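Local coordinates for type IV pilin protein (Neisseria meningitidis, PDB 5V0M) that forms a non-core minor subunit of type IV pili, fibres that probably serve meningococcal adhesion to host cells, at residues A[31-36]-A[57-62]. Residues are numbered along the deposited sequence; the frame is centred on the assembly and turned at random.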
ATOM      1  N   GLY A  31      14.945   5.717  14.774  1.00 15.59           N
ATOM      2  CA  GLY A  31      16.097   5.811  13.906  1.00 13.37           C
ATOM      3  C   GLY A  31      16.331   4.616  13.013  1.00 14.53           C
ATOM      4  O   GLY A  31      17.418   4.490  12.442  1.00 14.37           O
ATOM      5  N   THR A  32      15.344   3.731  12.867  1.00 14.09           N
ATOM      6  CA  THR A  32      15.468   2.589  11.976  1.00 15.81           C
ATOM      7  C   THR A  32      14.075   2.036  11.743  1.00 11.00           C
ATOM      8  O   THR A  32      13.194   2.188  12.592  1.00 13.08           O
ATOM      9  CB  THR A  32      16.341   1.483  12.584  1.00 16.80           C
ATOM     10  OG1 THR A  32      16.420   0.370  11.674  1.00 13.18           O
ATOM     11  CG2 THR A  32      15.793   1.021  13.940  1.00 16.75           C
ATOM     12  N   PHE A  33      13.888   1.383  10.588  1.00 15.73           N
ATOM     13  CA  PHE A  33      12.684   0.595  10.352  1.00 12.89           C
ATOM     14  C   PHE A  33      12.871  -0.872  10.699  1.00 15.68           C
ATOM     15  O   PHE A  33      11.882  -1.614  10.704  1.00 19.87           O
ATOM     16  CB  PHE A  33      12.247   0.690   8.881  1.00 13.80           C
ATOM     17  CG  PHE A  33      11.922   2.079   8.421  1.00 10.64           C
ATOM     18  CD1 PHE A  33      10.851   2.787   8.939  1.00 12.96           C
ATOM     19  CD2 PHE A  33      12.660   2.666   7.430  1.00 12.56           C
ATOM     20  CE1 PHE A  33      10.573   4.058   8.493  1.00 12.58           C
ATOM     21  CE2 PHE A  33      12.405   3.919   6.995  1.00 11.38           C
ATOM     22  CZ  PHE A  33      11.338   4.628   7.505  1.00 10.90           C
ATOM     23  N   LYS A  34      14.106  -1.313  10.999  1.00 15.93           N
ATOM     24  CA  LYS A  34      14.377  -2.737  11.137  1.00 13.75           C
ATOM     25  C   LYS A  34      13.618  -3.390  12.286  1.00 18.68           C
ATOM     26  O   LYS A  34      13.392  -4.602  12.240  1.00 26.37           O
ATOM     27  CB  LYS A  34      15.876  -3.007  11.285  1.00 18.74           C
ATOM     28  CG  LYS A  34      16.656  -2.842  10.020  1.00 24.97           C
ATOM     29  CD  LYS A  34      16.374  -3.980   9.034  1.00 23.16           C
ATOM     30  CE  LYS A  34      16.948  -5.314   9.506  1.00 22.84           C
ATOM     31  NZ  LYS A  34      16.890  -6.349   8.415  1.00 29.35           N
ATOM     32  N   THR A  35      13.209  -2.625  13.300  1.00 12.87           N
ATOM     33  CA  THR A  35      12.570  -3.166  14.491  1.00 13.42           C
ATOM     34  C   THR A  35      11.051  -3.029  14.477  1.00 18.18           C
ATOM     35  O   THR A  35      10.387  -3.495  15.414  1.00 17.27           O
ATOM     36  CB  THR A  35      13.126  -2.463  15.735  1.00 13.58           C
ATOM     37  OG1 THR A  35      13.097  -1.049  15.523  1.00 13.92           O
ATOM     38  CG2 THR A  35      14.562  -2.906  16.022  1.00 15.77           C
ATOM     39  N   TYR A  36      10.490  -2.386  13.453  1.00 16.19           N
ATOM     40  CA  TYR A  36       9.044  -2.208  13.357  1.00 16.44           C
ATOM     41  C   TYR A  36       8.305  -3.545  13.305  1.00 19.15           C
ATOM     42  O   TYR A  36       8.698  -4.463  12.576  1.00 19.18           O
ATOM     43  CB  TYR A  36       8.724  -1.391  12.108  1.00 17.79           C
ATOM     44  CG  TYR A  36       7.269  -1.033  12.015  1.00 13.34           C
ATOM     45  CD1 TYR A  36       6.762  -0.033  12.803  1.00 15.34           C
ATOM     46  CD2 TYR A  36       6.398  -1.697  11.145  1.00 14.55           C
ATOM     47  CE1 TYR A  36       5.453   0.324  12.760  1.00 18.42           C
ATOM     48  CE2 TYR A  36       5.072  -1.350  11.093  1.00 18.10           C
ATOM     49  CZ  TYR A  36       4.598  -0.336  11.906  1.00 15.02           C
ATOM     50  OH  TYR A  36       3.263   0.020  11.863  1.00 31.58           O
ATOM     51  N   ASP A  57      16.844   2.297   6.608  1.00 10.30           N
ATOM     52  CA  ASP A  57      16.426   3.652   6.267  1.00 13.53           C
ATOM     53  C   ASP A  57      15.364   3.751   5.174  1.00 12.31           C
ATOM     54  O   ASP A  57      14.996   4.876   4.798  1.00 14.16           O
ATOM     55  CB  ASP A  57      17.645   4.489   5.865  1.00 12.13           C
ATOM     56  CG  ASP A  57      18.680   4.538   6.947  1.00 14.32           C
ATOM     57  OD1 ASP A  57      18.294   4.746   8.120  1.00 15.50           O
ATOM     58  OD2 ASP A  57      19.858   4.325   6.607  1.00 20.41           O
ATOM     59  N   HIS A  58      14.844   2.630   4.673  1.00 10.28           N
ATOM     60  CA  HIS A  58      13.860   2.678   3.602  1.00  8.92           C
ATOM     61  C   HIS A  58      12.836   1.560   3.777  1.00 12.32           C
ATOM     62  O   HIS A  58      13.091   0.538   4.420  1.00  9.94           O
ATOM     63  CB  HIS A  58      14.541   2.527   2.247  1.00 10.00           C
ATOM     64  CG  HIS A  58      15.464   3.655   1.901  1.00 13.26           C
ATOM     65  ND1 HIS A  58      15.038   4.961   1.803  1.00 13.40           N
ATOM     66  CD2 HIS A  58      16.792   3.669   1.639  1.00 21.61           C
ATOM     67  CE1 HIS A  58      16.066   5.733   1.493  1.00 22.21           C
ATOM     68  NE2 HIS A  58      17.140   4.971   1.381  1.00 18.30           N
ATOM     69  N   PHE A  59      11.669   1.756   3.164  1.00 11.27           N
ATOM     70  CA  PHE A  59      10.669   0.701   3.119  1.00  7.30           C
ATOM     71  C   PHE A  59       9.826   0.834   1.858  1.00  8.60           C
ATOM     72  O   PHE A  59       9.759   1.891   1.237  1.00  9.09           O
ATOM     73  CB  PHE A  59       9.746   0.710   4.339  1.00  6.89           C
ATOM     74  CG  PHE A  59       8.889   1.929   4.427  1.00  6.83           C
ATOM     75  CD1 PHE A  59       9.229   2.972   5.267  1.00 10.13           C
ATOM     76  CD2 PHE A  59       7.738   2.063   3.650  1.00  7.63           C
ATOM     77  CE1 PHE A  59       8.439   4.108   5.349  1.00 12.01           C
ATOM     78  CE2 PHE A  59       6.956   3.211   3.731  1.00 11.02           C
ATOM     79  CZ  PHE A  59       7.308   4.224   4.582  1.00 11.25           C
ATOM     80  N   THR A  60       9.182  -0.267   1.493  1.00  7.96           N
ATOM     81  CA  THR A  60       8.141  -0.270   0.469  1.00  7.41           C
ATOM     82  C   THR A  60       6.945  -1.018   1.027  1.00  7.67           C
ATOM     83  O   THR A  60       7.075  -2.175   1.468  1.00  9.12           O
ATOM     84  CB  THR A  60       8.603  -0.918  -0.830  1.00  9.19           C
ATOM     85  OG1 THR A  60       9.725  -0.202  -1.351  1.00 11.67           O
ATOM     86  CG2 THR A  60       7.491  -0.884  -1.871  1.00  8.20           C
ATOM     87  N   LEU A  61       5.804  -0.347   1.029  1.00  7.72           N
ATOM     88  CA  LEU A  61       4.515  -0.948   1.314  1.00  6.50           C
ATOM     89  C   LEU A  61       3.908  -1.463   0.030  1.00  8.13           C
ATOM     90  O   LEU A  61       4.037  -0.838  -1.027  1.00  7.64           O
ATOM     91  CB  LEU A  61       3.593   0.123   1.875  1.00  8.31           C
ATOM     92  CG  LEU A  61       3.942   0.570   3.282  1.00  9.54           C
ATOM     93  CD1 LEU A  61       3.452   1.978   3.581  1.00  9.85           C
ATOM     94  CD2 LEU A  61       3.369  -0.436   4.264  1.00  9.20           C
ATOM     95  N   GLN A  62       3.202  -2.586   0.121  1.00  6.48           N
ATOM     96  CA  GLN A  62       2.513  -3.156  -1.029  1.00  5.87           C
ATOM     97  C   GLN A  62       1.094  -3.550  -0.674  1.00  7.79           C
ATOM     98  O   GLN A  62       0.858  -4.207   0.346  1.00  7.63           O
ATOM     99  CB  GLN A  62       3.267  -4.387  -1.532  1.00  6.71           C
ATOM    100  CG  GLN A  62       2.675  -5.064  -2.772  1.00  8.78           C
ATOM    101  CD  GLN A  62       3.625  -6.082  -3.371  1.00 12.87           C
ATOM    102  OE1 GLN A  62       4.748  -5.752  -3.776  1.00 16.31           O
ATOM    103  NE2 GLN A  62       3.199  -7.329  -3.407  1.00 15.89           N
TER
HETATM  104  O   HOH W   1      18.787   3.420  10.551  1.00 23.40           O
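A chi1 of -61° sets CG of Phe-33 beside the backbone N and anti to the carbonyl carbon, on the side of the chain that leads into strand 59-65, where chi1 of 65° puts CG of Phe-59 between its backbone N and carbonyl carbon. The two rings meet as a T-shaped pair that closes one end of the type IV pilin fold, in which an antiparallel four-stranded sheet packs against the long helix 3-30. Phe-33 offers a face and Phe-59 an edge, the ring planes standing at 89° with centroids 5.0 Å apart. The approach is off-centre: CD1 of Phe-59 lies over the rim of the Phe-33 ring and comes to 3.5 Å from CZ of Phe-33. A different side of Phe-33 meets backbone. In the plane of its ring, CE2 is 3.5 Å from the carbonyl carbon of Asp-57 and CD2 is likewise 3.5 Å from the amide N of His-58, so the peptide joining these two residues runs past the ring edge. Both phenylalanines are buried, and further packing extends the cluster to the helix, through Tyr-27 against Phe-33 and Met-23 against Phe-59. No direct hydrogen bond joins 31-36 to 57-62. An ST turn, in which OG1 of Thr-32 accepts a nearly straight bond from the backbone N of Lys-34, overlaps the start of the type I turn from Phe-33 to Tyr-36. At the exposed margin, where positive phi at Gly-31 takes the chain out of the helix, OD1 of Asp-57 has two partners, the hydroxyl of Tyr-27 on helix 3-30 and a water. This water bridges the two segments, donating to Gly-31 O at 2.6 Å and to Asp-57 OD1 at 2.8 Å.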